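Local coordinates for protein putative branched-chain amino acid aminotransferase IlvE (Streptococcus mutans, PDB 4DQN) that probably catalyses the reversible, pyridoxal-phosphate-dependent transfer of amino groups between branched-chain amino acids and 2-oxoglutarate, at residues E17-P22 against A154-N159; G63-R68 against G124-L129. One frame throughout, in Å; residues are numbered along the deposited sequence.

Contact 1: residues E17-P22 against A154-N159; sequences EYHKLP and AMPVGN
M155 points its side chain at the loop 17-22, and H19 and L21 reach across to the same strand from the other side of the contact. The methionine CG sits between its own backbone N and carbonyl carbon (chi1 64°), and the bend at chi2 (-130°) brings SD to 3.8 Å from Y18 CA. Its CB lies 3.8 Å from CD2 of H19, the two side chains crossing obliquely. The imidazole is then covered on one face by P156, whose CG stands over the ring centre, 4.3 Å from the centroid, in a CH-pi contact. L21 meets P156 tip to tip, CD1 to CD at 3.8 Å, while its CD2 packs against CB of A154.

No direct hydrogen bond joins the segments; two waters do that work. One lies in the plane of the H19 ring, 2.8 Å from NE2, and also receives the N-H of E17 and donates to P156 O. The other donates to H19 O and to A154 O (2.7 Å from the latter) and accepts from L21 N. Y18 OH is hydrogen-bonded to E49 of the second subunit. A loop leading into strand 24-30 is thus held, through water and apolar packing, along the end of strand 147-157, the partner of 24-30 in the antiparallel sheet of the N-terminal domain, consistent with the class-IV aminotransferase fold.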
# COMPACT_ATOMS: atom_id res chain seq x y z
N GLU A 17 -6.69 16.38 13.18
CA GLU A 17 -7.60 16.08 12.07
C GLU A 17 -7.38 17.07 10.92
O GLU A 17 -6.74 18.10 11.09
CB GLU A 17 -9.05 16.14 12.53
CG GLU A 17 -9.56 17.54 12.78
CD GLU A 17 -10.99 17.56 13.29
OE1 GLU A 17 -11.42 18.62 13.78
OE2 GLU A 17 -11.67 16.51 13.20
N TYR A 18 -7.93 16.74 9.76
CA TYR A 18 -7.79 17.59 8.58
C TYR A 18 -8.55 18.89 8.75
O TYR A 18 -9.67 18.89 9.26
CB TYR A 18 -8.34 16.86 7.34
CG TYR A 18 -8.22 17.70 6.08
CD1 TYR A 18 -6.99 17.87 5.44
CD2 TYR A 18 -9.33 18.35 5.54
CE1 TYR A 18 -6.87 18.64 4.29
CE2 TYR A 18 -9.22 19.12 4.38
CZ TYR A 18 -7.99 19.27 3.76
OH TYR A 18 -7.88 20.05 2.63
N HIS A 19 -7.94 19.98 8.32
CA HIS A 19 -8.61 21.26 8.10
C HIS A 19 -8.19 21.71 6.71
O HIS A 19 -7.05 21.49 6.31
CB HIS A 19 -8.14 22.31 9.11
CG HIS A 19 -8.35 21.92 10.54
ND1 HIS A 19 -9.27 22.55 11.36
CD2 HIS A 19 -7.77 20.96 11.30
CE1 HIS A 19 -9.24 21.99 12.55
NE2 HIS A 19 -8.34 21.02 12.54
N LYS A 20 -9.11 22.33 5.98
CA LYS A 20 -8.77 22.90 4.67
C LYS A 20 -8.31 24.34 4.81
O LYS A 20 -9.13 25.25 4.95
CB LYS A 20 -9.98 22.82 3.74
CG LYS A 20 -9.70 23.27 2.31
CD LYS A 20 -10.98 23.20 1.48
CE LYS A 20 -10.89 24.14 0.28
NZ LYS A 20 -12.23 24.67 -0.09
N LEU A 21 -7.00 24.56 4.75
CA LEU A 21 -6.43 25.89 4.90
C LEU A 21 -6.38 26.61 3.55
O LEU A 21 -6.50 25.96 2.50
CB LEU A 21 -5.03 25.80 5.54
CG LEU A 21 -4.98 25.99 7.07
CD1 LEU A 21 -5.99 25.12 7.77
CD2 LEU A 21 -3.58 25.71 7.63
N PRO A 22 -6.23 27.94 3.54
CA PRO A 22 -6.27 28.66 2.26
C PRO A 22 -5.25 28.23 1.20
O PRO A 22 -5.63 28.18 0.02
CB PRO A 22 -6.02 30.12 2.66
CG PRO A 22 -6.52 30.21 4.06
CD PRO A 22 -6.20 28.87 4.69
N ALA A 154 -1.47 21.84 5.05
CA ALA A 154 -1.27 22.09 6.48
C ALA A 154 -2.57 22.19 7.25
O ALA A 154 -3.63 22.48 6.70
CB ALA A 154 -0.43 23.35 6.69
N MET A 155 -2.49 21.96 8.56
CA MET A 155 -3.65 22.07 9.43
C MET A 155 -3.17 22.26 10.86
O MET A 155 -2.17 21.67 11.28
CB MET A 155 -4.53 20.82 9.33
CG MET A 155 -3.86 19.54 9.82
SD MET A 155 -3.99 18.19 8.64
CE MET A 155 -2.90 18.77 7.33
N PRO A 156 -3.87 23.10 11.62
CA PRO A 156 -3.49 23.26 13.02
C PRO A 156 -3.90 22.02 13.82
O PRO A 156 -5.00 21.49 13.60
CB PRO A 156 -4.29 24.49 13.45
CG PRO A 156 -5.51 24.48 12.57
CD PRO A 156 -5.00 23.97 11.23
N VAL A 157 -3.03 21.52 14.70
CA VAL A 157 -3.39 20.36 15.52
C VAL A 157 -3.16 20.67 17.00
O VAL A 157 -2.33 21.52 17.32
CB VAL A 157 -2.61 19.08 15.11
CG1 VAL A 157 -2.92 18.71 13.65
CG2 VAL A 157 -1.10 19.25 15.30
N GLY A 158 -3.90 20.01 17.88
CA GLY A 158 -3.83 20.34 19.30
C GLY A 158 -2.68 19.66 20.01
O GLY A 158 -2.02 18.78 19.44
N ASN A 159 -2.45 20.08 21.26
CA ASN A 159 -1.42 19.50 22.14
C ASN A 159 -1.58 18.00 22.29
O ASN A 159 -0.61 17.25 22.17
CB ASN A 159 -1.48 20.17 23.53
CG ASN A 159 -0.33 19.74 24.46
OD1 ASN A 159 0.13 18.60 24.45
ND2 ASN A 159 0.13 20.68 25.30
O HOH W 1 -6.80 19.40 14.15
O HOH W 2 -5.19 22.26 4.53

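Contact 2: residues G63-R68 against G124-L129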
# COMPACT_ATOMS: atom_id res chain seq x y z
N GLY A 63 5.38 13.96 7.74
CA GLY A 63 4.65 14.69 8.76
C GLY A 63 5.66 15.47 9.57
O GLY A 63 6.64 14.89 10.06
N LEU A 64 5.43 16.77 9.71
CA LEU A 64 6.34 17.61 10.49
C LEU A 64 5.57 18.81 10.98
O LEU A 64 4.51 19.14 10.43
CB LEU A 64 7.58 18.01 9.68
CG LEU A 64 7.45 18.89 8.43
CD1 LEU A 64 8.80 19.50 8.05
CD2 LEU A 64 6.86 18.12 7.23
N LYS A 65 6.07 19.47 12.02
CA LYS A 65 5.32 20.55 12.65
C LYS A 65 6.03 21.89 12.58
O LYS A 65 7.27 21.94 12.54
CB LYS A 65 5.02 20.19 14.12
CG LYS A 65 3.89 19.18 14.27
CD LYS A 65 3.83 18.62 15.69
CE LYS A 65 2.57 17.81 15.92
NZ LYS A 65 2.54 17.22 17.30
N ALA A 66 5.24 22.97 12.53
CA ALA A 66 5.77 24.32 12.68
C ALA A 66 5.35 24.80 14.05
O ALA A 66 4.21 24.58 14.46
CB ALA A 66 5.22 25.26 11.58
N TYR A 67 6.27 25.45 14.76
CA TYR A 67 6.07 25.80 16.15
C TYR A 67 6.18 27.31 16.30
O TYR A 67 7.14 27.90 15.81
CB TYR A 67 7.16 25.15 17.01
CG TYR A 67 7.23 23.64 16.91
CD1 TYR A 67 7.93 23.02 15.87
CD2 TYR A 67 6.61 22.83 17.85
CE1 TYR A 67 7.98 21.63 15.77
CE2 TYR A 67 6.66 21.45 17.76
CZ TYR A 67 7.35 20.86 16.72
OH TYR A 67 7.40 19.48 16.64
N ARG A 68 5.21 27.94 16.96
CA ARG A 68 5.37 29.37 17.28
C ARG A 68 6.16 29.52 18.58
O ARG A 68 5.91 28.83 19.56
CB ARG A 68 4.02 30.08 17.39
CG ARG A 68 4.15 31.59 17.39
CD ARG A 68 2.80 32.28 17.52
NE ARG A 68 1.91 32.00 16.39
CZ ARG A 68 1.97 32.62 15.21
NH1 ARG A 68 2.89 33.56 15.01
NH2 ARG A 68 1.12 32.32 14.24
N GLY A 124 0.65 24.65 23.23
CA GLY A 124 1.21 23.34 22.93
C GLY A 124 0.74 22.85 21.56
O GLY A 124 1.08 21.74 21.13
N ALA A 125 -0.04 23.68 20.88
CA ALA A 125 -0.57 23.34 19.57
C ALA A 125 0.36 23.85 18.47
O ALA A 125 1.14 24.78 18.68
CB ALA A 125 -1.96 23.90 19.40
N THR A 126 0.27 23.23 17.30
CA THR A 126 1.23 23.49 16.23
C THR A 126 0.55 23.49 14.87
O THR A 126 -0.62 23.13 14.75
CB THR A 126 2.32 22.40 16.21
OG1 THR A 126 1.70 21.11 16.05
CG2 THR A 126 3.14 22.41 17.49
N LEU A 127 1.29 23.88 13.84
CA LEU A 127 0.79 23.72 12.48
C LEU A 127 1.39 22.43 11.92
O LEU A 127 2.60 22.34 11.71
CB LEU A 127 1.19 24.91 11.59
CG LEU A 127 0.56 24.87 10.19
CD1 LEU A 127 -0.92 25.14 10.26
CD2 LEU A 127 1.24 25.85 9.22
N TYR A 128 0.55 21.44 11.68
CA TYR A 128 1.03 20.17 11.14
C TYR A 128 1.10 20.24 9.61
O TYR A 128 0.13 20.63 8.96
CB TYR A 128 0.11 19.03 11.57
CG TYR A 128 0.53 17.66 11.07
CD1 TYR A 128 1.65 17.01 11.60
CD2 TYR A 128 -0.19 17.02 10.06
CE1 TYR A 128 2.03 15.75 11.13
CE2 TYR A 128 0.18 15.77 9.60
CZ TYR A 128 1.29 15.15 10.13
OH TYR A 128 1.65 13.91 9.65
N LEU A 129 2.25 19.86 9.06
CA LEU A 129 2.45 19.83 7.62
C LEU A 129 2.41 18.39 7.15
O LEU A 129 3.04 17.53 7.75
CB LEU A 129 3.82 20.41 7.27
CG LEU A 129 3.88 21.92 6.97
CD1 LEU A 129 3.24 22.70 8.07
CD2 LEU A 129 5.31 22.39 6.78
O HOH W 3 0.71 19.92 18.47
O HOH W 4 2.46 27.08 17.89
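L64 and L129 face each other as a hydrogen-bonded antiparallel pair, both backbone groups of each being used. L129 N gives its proton to L64 O at 2.7 Å; the return bond, L64 N to L129 O, is longer at 3.2 Å. Two residues on, A66 and L127 repeat the pattern: A66 N donates to L127 O (2.8 Å) and L127 N to A66 O (3.1 Å). Two of the acceptors also receive a CA-H, L129 O from G63 and L127 O from K65. These pairings join strands 59-68 and 126-136, central neighbours in the antiparallel sheet of the N-terminal domain of this class-IV aminotransferase; G63 lies close to K188, the predicted site of cofactor attachment, which carries no cofactor here.

L64, A66, L127 and L129 share one face of the sheet, where V111 of helix 100-113 packs on A66 and L129. On the other face, the extended chain of K65 crosses T126 at about a right angle, its CD 3.3 Å from OG1. That hydroxyl, set between backbone N and carbonyl carbon (chi1 57°), donates to a water at 2.9 Å. The water donates in turn to G124 O, and its bond from K65 NZ is weak; the ammonium has a stronger partner in T289 O. CG2 of T126 comes within 3.5 Å of Y67 CD2, the two side chains running side by side. Y128 presents its ring edge to CG of K65 and brings OH within 3.2 Å of G63 CA, a packing contact; the hydroxyl has a polar partner in R130, through a weak hydrogen bond. Beyond the last direct pair, a second water accepts from R68 N and donates to A125 O.

In the fold
From the N terminus, the chain passes through 17-22 before entering strand 24-30, and contact 1 closes when the end of strand 147-157 comes back against it, with 131 residues in between. Contact 2 lies wholly within that span: after 63-68 the chain forms strand 74-77 and helices 79-92 and 100-113, then comes back as strand 126-136. The next strand, 147-157, runs antiparallel to it, and here the contacts meet directly, through probable hydrogen bonds from Y128 N to M155 O and from V157 N to T126 O. L127 of contact 2 also packs on L21 and A154 of contact 1. Together they tie the N-terminal loop, which packs on the sheet, through strands 147-157 and 126-136 to strand 59-68.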